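Local coordinates for Low density lipoprotein receptor adapter protein 1 (Rattus norvegicus, PDB 3SO6) that serves as a clathrin-associated sorting adaptor for LDL receptor endocytosis, its phosphotyrosine-binding (PTB/PID) domain engaging the NPXY internalization motif of the receptor, at residues P19-S25 with S75-K81; V29-V33 with D80-V86; S51-I56 with N68-I74. All blocks are in the same frame, centred on the assembly; numbering follows the deposited sequence.

Contact 1 (P19-S25 with S75-K81)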
loop_
_atom_site.group_PDB
_atom_site.type_symbol
_atom_site.label_atom_id
_atom_site.label_comp_id
_atom_site.label_asym_id
_atom_site.label_seq_id
_atom_site.Cartn_x
_atom_site.Cartn_y
_atom_site.Cartn_z
ATOM N N PRO A 19 11.996 6.223 2.097
ATOM C CA PRO A 19 10.943 5.183 2.236
ATOM C C PRO A 19 9.825 5.461 3.272
ATOM O O PRO A 19 8.764 4.814 3.241
ATOM C CB PRO A 19 11.756 3.962 2.645
ATOM C CG PRO A 19 13.052 4.554 3.291
ATOM C CD PRO A 19 13.337 5.762 2.510
ATOM N N LYS A 20 10.063 6.341 4.221
ATOM C CA LYS A 20 9.124 6.370 5.347
ATOM C C LYS A 20 8.915 7.725 5.795
ATOM O O LYS A 20 9.883 8.480 5.959
ATOM C CB LYS A 20 9.639 5.601 6.592
ATOM C CG LYS A 20 9.972 4.109 6.339
ATOM C CD LYS A 20 10.495 3.387 7.574
ATOM C CE LYS A 20 11.053 2.067 7.146
ATOM N NZ LYS A 20 10.078 0.933 7.054
ATOM N N GLY A 21 7.667 8.060 6.099
ATOM C CA GLY A 21 7.353 9.312 6.703
ATOM C C GLY A 21 6.134 9.951 6.094
ATOM O O GLY A 21 5.895 9.998 4.875
ATOM N N GLU A 22 5.415 10.600 6.991
ATOM C CA GLU A 22 4.172 11.195 6.580
ATOM C C GLU A 22 4.365 12.418 5.657
ATOM O O GLU A 22 3.481 12.796 4.847
ATOM C CB GLU A 22 3.265 11.602 7.734
ATOM C CG GLU A 22 1.846 12.041 7.370
ATOM C CD GLU A 22 1.033 12.496 8.584
ATOM O OE1 GLU A 22 1.588 12.634 9.729
ATOM O OE2 GLU A 22 -0.169 12.780 8.406
ATOM N N GLU A 23 5.544 13.071 5.817
ATOM C CA GLU A 23 5.788 14.221 4.943
ATOM C C GLU A 23 5.868 13.784 3.475
ATOM O O GLU A 23 5.437 14.505 2.532
ATOM C CB GLU A 23 7.027 14.997 5.389
ATOM C CG GLU A 23 8.389 14.431 5.034
ATOM C CD GLU A 23 8.842 13.162 5.752
ATOM O OE1 GLU A 23 8.091 12.504 6.500
ATOM O OE2 GLU A 23 10.004 12.778 5.573
ATOM N N LEU A 24 6.396 12.595 3.282
ATOM C CA LEU A 24 6.574 12.026 1.969
ATOM C C LEU A 24 5.249 11.575 1.426
ATOM O O LEU A 24 4.921 11.843 0.252
ATOM C CB LEU A 24 7.536 10.767 2.020
ATOM C CG LEU A 24 8.972 11.071 2.344
ATOM C CD1 LEU A 24 9.626 10.043 3.293
ATOM C CD2 LEU A 24 9.759 11.281 1.071
ATOM N N SER A 25 4.516 10.804 2.238
ATOM C CA SER A 25 3.264 10.251 1.743
ATOM C C SER A 25 2.239 11.344 1.491
ATOM O O SER A 25 1.465 11.225 0.543
ATOM C CB SER A 25 2.718 9.165 2.669
ATOM O OG SER A 25 2.408 9.636 3.946
ATOM N N SER A 75 7.588 -0.211 2.742
ATOM C CA SER A 75 8.186 0.485 3.870
ATOM C C SER A 75 7.207 1.134 4.758
ATOM O O SER A 75 7.503 1.339 5.944
ATOM C CB SER A 75 9.178 1.544 3.362
ATOM O OG SER A 75 8.548 2.309 2.370
ATOM N N TYR A 76 6.024 1.503 4.245
ATOM C CA TYR A 76 5.170 2.487 4.966
ATOM C C TYR A 76 3.757 2.380 4.409
ATOM O O TYR A 76 3.596 2.136 3.199
ATOM C CB TYR A 76 5.769 3.891 4.686
ATOM C CG TYR A 76 5.246 5.019 5.589
ATOM C CD1 TYR A 76 5.642 5.152 6.908
ATOM C CD2 TYR A 76 4.351 5.998 5.073
ATOM C CE1 TYR A 76 5.181 6.199 7.682
ATOM C CE2 TYR A 76 3.866 7.011 5.871
ATOM C CZ TYR A 76 4.275 7.114 7.164
ATOM O OH TYR A 76 3.763 8.124 7.943
ATOM N N CYS A 77 2.750 2.657 5.233
ATOM C CA CYS A 77 1.439 2.828 4.720
ATOM C C CYS A 77 0.699 3.919 5.480
ATOM O O CYS A 77 1.086 4.264 6.589
ATOM C CB CYS A 77 0.624 1.538 4.688
ATOM S SG CYS A 77 0.176 0.893 6.304
ATOM N N THR A 78 -0.368 4.412 4.857
ATOM C CA THR A 78 -1.078 5.585 5.385
ATOM C C THR A 78 -2.557 5.621 5.013
ATOM O O THR A 78 -2.890 5.289 3.883
ATOM C CB THR A 78 -0.369 6.887 4.888
ATOM O OG1 THR A 78 -1.029 8.035 5.388
ATOM C CG2 THR A 78 -0.365 7.018 3.331
ATOM N N ALA A 79 -3.385 6.074 5.954
ATOM C CA ALA A 79 -4.659 6.617 5.637
ATOM C C ALA A 79 -4.396 8.144 5.634
ATOM O O ALA A 79 -4.096 8.723 6.703
ATOM C CB ALA A 79 -5.675 6.219 6.668
ATOM N N ASP A 80 -4.438 8.774 4.471
ATOM C CA ASP A 80 -3.956 10.200 4.356
ATOM C C ASP A 80 -4.794 11.174 5.189
ATOM O O ASP A 80 -6.006 10.993 5.346
ATOM C CB ASP A 80 -3.981 10.577 2.849
ATOM C CG ASP A 80 -3.231 11.838 2.567
ATOM O OD1 ASP A 80 -2.020 11.861 2.784
ATOM O OD2 ASP A 80 -3.854 12.824 2.108
ATOM N N LYS A 81 -4.130 12.194 5.754
ATOM C CA LYS A 81 -4.876 13.207 6.537
ATOM C C LYS A 81 -5.717 14.113 5.664
ATOM O O LYS A 81 -6.918 14.285 5.912
ATOM C CB LYS A 81 -3.882 14.076 7.299
ATOM C CG LYS A 81 -4.546 15.112 8.224
ATOM C CD LYS A 81 -3.468 15.977 8.906
ATOM C CE LYS A 81 -4.128 17.128 9.660
ATOM N NZ LYS A 81 -3.058 18.071 10.186
HETATM O O HOH W 1 -1.146 12.462 5.900
HETATM O O HOH W 2 -0.212 10.453 4.162
#
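Tyr76 lays its ring against the loop that leads into helix 22-38, with Gly21 over one face: Gly21 CA sits 4.2 Å from the ring centroid, 26° off the normal, a CH-pi contact. Ser25 OG approaches the ring edge, 3.6 Å from Tyr76 CE2. Gly21 is the N-cap residue of the helix; at its backbone angles (137/144) a CB would jam against the preceding carbonyl O and clash with Glu23 OE1. Beside the ring, Ser75 OG donates to Pro19 O at 2.7 Å and Lys20 NZ to Ser75 O at 2.8 Å. In a PTB domain the ligand adds to this strand and lies against the C-terminal helix; here Tyr76 to Ala79 pair antiparallel with the bound receptor peptide, which the loop before helix 22-38 also touches. Ser25 CB packs on Thr78 CG2 at 3.8 Å, and two waters bridge the polar groups. One joins Glu22 OE2 (2.7 Å), Asp80 OD1 (3.3 Å) and Lys81 N (3.0 Å); the other joins Ser25 OG (2.8 Å), Thr78 OG1 (2.8 Å) and Asp80 OD1 (2.7 Å). Asp80 OD2 accepts from His83 N, and Glu22 OE2 and Thr78 OG1 hydrogen-bond to polar side chains of the peptide.

Contact 2 (V29-V33 with D80-V86); sequences VKRIV and DKMHDKV
Val29 and Val33, one turn apart on helix 22-38 of the PTB domain, pack against the connection 80-85 and the first residue of strand 86-92, the link from strand 74-79. The first segment is regular alpha helix, with Val33 N bonded to Val29 O at 2.9 Å; the nearest CA atoms are those of Val29 and Asp80, 7.5 Å apart. Val29, chi1 t, points toward the loop and sends CG1 among three partners: Asp80 OD2 at 3.6 Å, His83 CB at 3.9 Å and Val86 CG1 at 3.8 Å. Lys30 (t, t, t, p) points sideways; its CA lies 4.2 Å from His83 NE2, and a water links Lys30 NZ (2.9 Å) to His83 NE2 (2.8 Å). Val33, also t, sets CG1 over a face of the His83 ring (chi1 m, chi2 -76°), 4.2 Å from its centroid and 26° off the normal, a CH-pi contact, while its CG2 meets Val86 CG2 at 4.1 Å. Within the loop, several bonds fix its shape: Asp80 OD2 accepts from His83 N at 2.9 Å, an Asx motif; a type I turn spans His83 to Val86, closed by Val86 N to His83 O at 2.9 Å; and Asp80 N bonds to Val86 O at 3.0 Å. With no direct hydrogen bond between the segments, and Val29 CG1 set even against a carboxylate oxygen, the fit rests on shape and van der Waals contact.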
loop_
_atom_site.group_PDB
_atom_site.type_symbol
_atom_site.label_atom_id
_atom_site.label_comp_id
_atom_site.label_asym_id
_atom_site.label_seq_id
_atom_site.Cartn_x
_atom_site.Cartn_y
_atom_site.Cartn_z
ATOM N N VAL A 29 0.541 11.668 -2.138
ATOM C CA VAL A 29 -0.889 11.494 -2.319
ATOM C C VAL A 29 -1.432 12.782 -2.955
ATOM O O VAL A 29 -2.297 12.699 -3.839
ATOM C CB VAL A 29 -1.628 11.164 -0.980
ATOM C CG1 VAL A 29 -3.194 11.370 -1.116
ATOM C CG2 VAL A 29 -1.295 9.743 -0.546
ATOM N N LYS A 30 -0.966 13.979 -2.544
ATOM C CA LYS A 30 -1.461 15.194 -3.161
ATOM C C LYS A 30 -1.216 15.156 -4.680
ATOM O O LYS A 30 -2.095 15.518 -5.481
ATOM C CB LYS A 30 -0.771 16.435 -2.473
ATOM C CG LYS A 30 -1.043 17.781 -3.112
ATOM C CD LYS A 30 -0.171 18.956 -2.509
ATOM C CE LYS A 30 -0.794 20.370 -2.688
ATOM N NZ LYS A 30 -2.078 20.487 -1.828
ATOM N N ARG A 31 -0.017 14.728 -5.096
ATOM C CA ARG A 31 0.327 14.705 -6.491
ATOM C C ARG A 31 -0.517 13.697 -7.230
ATOM O O ARG A 31 -1.008 13.997 -8.357
ATOM C CB ARG A 31 1.811 14.214 -6.653
ATOM C CG ARG A 31 2.922 15.168 -6.327
ATOM C CD ARG A 31 4.277 14.742 -6.874
ATOM N NE ARG A 31 4.867 13.567 -6.208
ATOM C CZ ARG A 31 5.495 13.572 -5.010
ATOM N NH1 ARG A 31 5.462 14.624 -4.216
ATOM N NH2 ARG A 31 6.111 12.492 -4.562
ATOM N N ILE A 32 -0.644 12.477 -6.665
ATOM C CA ILE A 32 -1.354 11.431 -7.380
ATOM C C ILE A 32 -2.825 11.843 -7.513
ATOM O O ILE A 32 -3.415 11.627 -8.571
ATOM C CB ILE A 32 -1.235 10.108 -6.545
ATOM C CG1 ILE A 32 0.207 9.579 -6.542
ATOM C CG2 ILE A 32 -2.195 9.070 -7.093
ATOM C CD1 ILE A 32 0.419 8.505 -5.460
ATOM N N VAL A 33 -3.430 12.339 -6.464
ATOM C CA VAL A 33 -4.853 12.746 -6.552
ATOM C C VAL A 33 -5.055 13.850 -7.613
ATOM O O VAL A 33 -5.986 13.789 -8.388
ATOM C CB VAL A 33 -5.385 13.223 -5.151
ATOM C CG1 VAL A 33 -6.661 13.909 -5.288
ATOM C CG2 VAL A 33 -5.495 12.034 -4.200
ATOM N N ASP A 80 -4.438 8.774 4.471
ATOM C CA ASP A 80 -3.956 10.200 4.356
ATOM C C ASP A 80 -4.794 11.174 5.189
ATOM O O ASP A 80 -6.006 10.993 5.346
ATOM C CB ASP A 80 -3.981 10.577 2.849
ATOM C CG ASP A 80 -3.231 11.838 2.567
ATOM O OD1 ASP A 80 -2.020 11.861 2.784
ATOM O OD2 ASP A 80 -3.854 12.824 2.108
ATOM N N LYS A 81 -4.130 12.194 5.754
ATOM C CA LYS A 81 -4.876 13.207 6.537
ATOM C C LYS A 81 -5.717 14.113 5.664
ATOM O O LYS A 81 -6.918 14.285 5.912
ATOM C CB LYS A 81 -3.882 14.076 7.299
ATOM C CG LYS A 81 -4.546 15.112 8.224
ATOM C CD LYS A 81 -3.468 15.977 8.906
ATOM C CE LYS A 81 -4.128 17.128 9.660
ATOM N NZ LYS A 81 -3.058 18.071 10.186
ATOM N N MET A 82 -5.110 14.766 4.669
ATOM C CA MET A 82 -5.851 15.720 3.851
ATOM C C MET A 82 -6.897 14.997 3.004
ATOM O O MET A 82 -8.070 15.402 2.953
ATOM C CB MET A 82 -4.879 16.485 2.947
ATOM C CG MET A 82 -5.570 17.307 1.880
ATOM S SD MET A 82 -4.578 18.656 1.278
ATOM C CE MET A 82 -4.710 19.678 2.720
ATOM N N HIS A 83 -6.474 13.968 2.286
ATOM C CA HIS A 83 -7.360 13.273 1.314
ATOM C C HIS A 83 -7.793 12.015 2.044
ATOM O O HIS A 83 -7.192 10.932 1.881
ATOM C CB HIS A 83 -6.591 12.973 0.033
ATOM C CG HIS A 83 -6.206 14.209 -0.703
ATOM N ND1 HIS A 83 -7.127 14.950 -1.445
ATOM C CD2 HIS A 83 -5.016 14.861 -0.817
ATOM C CE1 HIS A 83 -6.512 16.005 -1.972
ATOM N NE2 HIS A 83 -5.254 16.006 -1.555
ATOM N N ASP A 84 -8.746 12.177 2.963
ATOM C CA ASP A 84 -8.996 11.143 3.980
ATOM C C ASP A 84 -9.716 9.902 3.483
ATOM O O ASP A 84 -9.829 8.919 4.250
ATOM C CB ASP A 84 -9.605 11.736 5.229
ATOM C CG ASP A 84 -11.059 12.192 5.043
ATOM O OD1 ASP A 84 -11.664 12.029 3.959
ATOM O OD2 ASP A 84 -11.614 12.675 6.028
ATOM N N LYS A 85 -10.118 9.872 2.196
ATOM C CA LYS A 85 -10.612 8.585 1.631
ATOM C C LYS A 85 -9.480 7.809 0.997
ATOM O O LYS A 85 -9.738 6.739 0.393
ATOM C CB LYS A 85 -11.714 8.808 0.596
ATOM C CG LYS A 85 -12.931 9.473 1.227
ATOM C CD LYS A 85 -13.929 9.947 0.128
ATOM C CE LYS A 85 -15.016 10.875 0.647
ATOM N NZ LYS A 85 -15.921 11.211 -0.518
ATOM N N VAL A 86 -8.229 8.284 1.113
ATOM C CA VAL A 86 -7.109 7.600 0.361
ATOM C C VAL A 86 -6.261 6.758 1.300
ATOM O O VAL A 86 -5.857 7.245 2.358
ATOM C CB VAL A 86 -6.233 8.655 -0.372
ATOM C CG1 VAL A 86 -5.015 8.017 -1.032
ATOM C CG2 VAL A 86 -7.114 9.451 -1.387
HETATM O O HOH W 3 -4.136 18.468 -2.324
#

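Contact 3 (S51-I56 with N68-I74); sequences SPRGII and NVSIYRI
This is an antiparallel backbone pairing inside the hairpin of strands 54-59 and 65-70, at an outer end of the sheet, together with the turns that flank it. The segments 54-56 and 68-70 run at 175° to each other, their axes 4.7 Å apart at closest approach. Ile55 and Val69 make the hydrogen-bonded pair, Ile55 N to Val69 O at 3.0 Å and Val69 N to Ile55 O at 2.8 Å; Gly54 with Ser70 and Ile56 with Asn68 are non-hydrogen-bonded pairs. Ile55 and Val69 point to one face of the sheet, Ile56 and Asn68 to the other. Ile71 N adds a bond to Arg53 O at 3.0 Å. Gly54, at 136/-159, brings its CA to 3.2 Å from Val69 O in a CA-H...O contact; a CB there would clash with that oxygen. A type I turn, Ser51 to Gly54, precedes, with an ST turn from Arg53 N to Ser51 OG, 3.1 Å. In the PTB fold, a seven-stranded antiparallel sheet closed by the C-terminal helix 109-131, the 3-10 segment 71-73 carries the chain from edge strand 65-70 into 74-79. Ser70 OG accepts from Tyr72 N at 3.2 Å, a second ST turn. Ile55 and Ile74 (both m, t) meet through their CD1 atoms at 3.8 Å; Ile71 (t, p) and Ile74 reach Phe123 of helix 109-131. A water joins Arg53 NE and Asn68 ND2, each at 3.2 Å.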
loop_
_atom_site.group_PDB
_atom_site.type_symbol
_atom_site.label_atom_id
_atom_site.label_comp_id
_atom_site.label_asym_id
_atom_site.label_seq_id
_atom_site.Cartn_x
_atom_site.Cartn_y
_atom_site.Cartn_z
ATOM N N SER A 51 -1.949 -9.710 3.433
ATOM C CA SER A 51 -1.633 -10.779 4.444
ATOM C C SER A 51 -0.208 -10.542 4.847
ATOM O O SER A 51 0.448 -9.623 4.340
ATOM C CB SER A 51 -1.768 -12.132 3.745
ATOM O OG SER A 51 -0.686 -12.350 2.863
ATOM N N PRO A 52 0.318 -11.357 5.771
ATOM C CA PRO A 52 1.722 -11.146 6.182
ATOM C C PRO A 52 2.690 -11.384 5.011
ATOM O O PRO A 52 3.851 -10.980 5.129
ATOM C CB PRO A 52 1.912 -12.163 7.360
ATOM C CG PRO A 52 0.489 -12.394 7.837
ATOM C CD PRO A 52 -0.407 -12.331 6.643
ATOM N N ARG A 53 2.255 -12.021 3.926
ATOM C CA ARG A 53 3.076 -12.211 2.723
ATOM C C ARG A 53 3.312 -10.931 1.937
ATOM O O ARG A 53 4.299 -10.787 1.204
ATOM C CB ARG A 53 2.420 -13.285 1.823
ATOM C CG ARG A 53 2.273 -14.658 2.512
ATOM C CD ARG A 53 2.117 -15.819 1.527
ATOM N NE ARG A 53 3.206 -15.980 0.550
ATOM C CZ ARG A 53 4.215 -16.864 0.664
ATOM N NH1 ARG A 53 4.373 -17.620 1.751
ATOM N NH2 ARG A 53 5.091 -16.984 -0.313
ATOM N N GLY A 54 2.408 -9.984 2.087
ATOM C CA GLY A 54 2.406 -8.767 1.265
ATOM C C GLY A 54 1.030 -8.382 0.765
ATOM O O GLY A 54 0.034 -8.727 1.370
ATOM N N ILE A 55 1.006 -7.581 -0.301
ATOM C CA ILE A 55 -0.255 -7.131 -0.844
ATOM C C ILE A 55 -0.357 -7.614 -2.288
ATOM O O ILE A 55 0.567 -7.382 -3.083
ATOM C CB ILE A 55 -0.363 -5.585 -0.869
ATOM C CG1 ILE A 55 -0.325 -5.030 0.544
ATOM C CG2 ILE A 55 -1.669 -5.192 -1.536
ATOM C CD1 ILE A 55 -0.207 -3.499 0.627
ATOM N N ILE A 56 -1.428 -8.354 -2.566
ATOM C CA ILE A 56 -1.693 -8.833 -3.931
ATOM C C ILE A 56 -2.688 -7.840 -4.553
ATOM O O ILE A 56 -3.783 -7.641 -4.022
ATOM C CB ILE A 56 -2.259 -10.245 -4.042
ATOM C CG1 ILE A 56 -1.355 -11.201 -3.280
ATOM C CG2 ILE A 56 -2.238 -10.711 -5.448
ATOM C CD1 ILE A 56 -1.857 -12.567 -3.203
ATOM N N ASN A 68 2.152 -8.778 -7.276
ATOM C CA ASN A 68 2.266 -9.285 -5.891
ATOM C C ASN A 68 3.415 -8.535 -5.225
ATOM O O ASN A 68 4.603 -8.663 -5.646
ATOM C CB ASN A 68 2.552 -10.846 -5.930
ATOM C CG ASN A 68 2.585 -11.450 -4.540
ATOM O OD1 ASN A 68 2.493 -10.765 -3.499
ATOM N ND2 ASN A 68 2.581 -12.717 -4.506
ATOM N N VAL A 69 3.089 -7.699 -4.232
ATOM C CA VAL A 69 4.064 -6.853 -3.592
ATOM C C VAL A 69 4.556 -7.545 -2.328
ATOM O O VAL A 69 3.824 -7.569 -1.303
ATOM C CB VAL A 69 3.457 -5.478 -3.256
ATOM C CG1 VAL A 69 4.547 -4.538 -2.777
ATOM C CG2 VAL A 69 2.767 -4.883 -4.537
ATOM N N SER A 70 5.796 -8.033 -2.335
ATOM C CA SER A 70 6.346 -8.733 -1.157
ATOM C C SER A 70 6.297 -7.797 0.036
ATOM O O SER A 70 6.701 -6.613 -0.048
ATOM C CB SER A 70 7.802 -9.102 -1.434
ATOM O OG SER A 70 8.399 -9.577 -0.264
ATOM N N ILE A 71 5.970 -8.350 1.199
ATOM C CA ILE A 71 5.981 -7.555 2.453
ATOM C C ILE A 71 7.346 -6.899 2.675
ATOM O O ILE A 71 7.379 -5.806 3.228
ATOM C CB ILE A 71 5.562 -8.487 3.687
ATOM C CG1 ILE A 71 5.033 -7.672 4.836
ATOM C CG2 ILE A 71 6.706 -9.515 4.030
ATOM C CD1 ILE A 71 3.680 -7.106 4.660
ATOM N N TYR A 72 8.452 -7.536 2.247
ATOM C CA TYR A 72 9.775 -6.962 2.522
ATOM C C TYR A 72 10.091 -5.711 1.729
ATOM O O TYR A 72 10.985 -4.960 2.052
ATOM C CB TYR A 72 10.842 -7.981 2.222
ATOM C CG TYR A 72 10.728 -9.246 3.013
ATOM C CD1 TYR A 72 10.844 -9.240 4.421
ATOM C CD2 TYR A 72 10.522 -10.458 2.345
ATOM C CE1 TYR A 72 10.758 -10.443 5.105
ATOM C CE2 TYR A 72 10.402 -11.652 3.042
ATOM C CZ TYR A 72 10.518 -11.633 4.442
ATOM O OH TYR A 72 10.467 -12.827 5.201
ATOM N N ARG A 73 9.323 -5.484 0.673
ATOM C CA ARG A 73 9.471 -4.290 -0.148
ATOM C C ARG A 73 8.709 -3.072 0.371
ATOM O O ARG A 73 8.944 -1.955 -0.143
ATOM C CB ARG A 73 8.961 -4.588 -1.562
ATOM C CG ARG A 73 9.836 -5.574 -2.338
ATOM C CD ARG A 73 9.141 -6.011 -3.673
ATOM N NE ARG A 73 8.727 -4.854 -4.456
ATOM C CZ ARG A 73 7.746 -4.834 -5.366
ATOM N NH1 ARG A 73 7.053 -5.917 -5.667
ATOM N NH2 ARG A 73 7.372 -3.686 -5.960
ATOM N N ILE A 74 7.690 -3.266 1.242
ATOM C CA ILE A 74 6.750 -2.189 1.593
ATOM C C ILE A 74 7.348 -1.521 2.815
ATOM O O ILE A 74 7.658 -2.218 3.810
ATOM C CB ILE A 74 5.347 -2.756 1.893
ATOM C CG1 ILE A 74 4.776 -3.535 0.694
ATOM C CG2 ILE A 74 4.475 -1.623 2.393
ATOM C CD1 ILE A 74 3.483 -4.313 1.041
HETATM O O HOH W 4 1.982 -14.128 -1.710
#

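After the N-terminal strand 4-16, the loop and first turn of helix 22-38 form the first half of contact 1, and the next turns that of contact 2. The chain then builds strands 44-51, 54-59 and 65-70, and contact 3 closes the shortest loop, within the hairpin 54-59/65-70; its 3-10 segment 71-73 leads into strand 74-79. That strand and the two residues after it complete contact 1, and the connection onward completes contact 2. Contacts 1 and 2 therefore cross, sharing Asp80 and Lys81, and the loops of both enclose contact 3. The crossing pair holds the start of helix 22-38 on strand 74-79 and its next turns on the following connection; contact 3 joins outer strand 65-70 to 54-59.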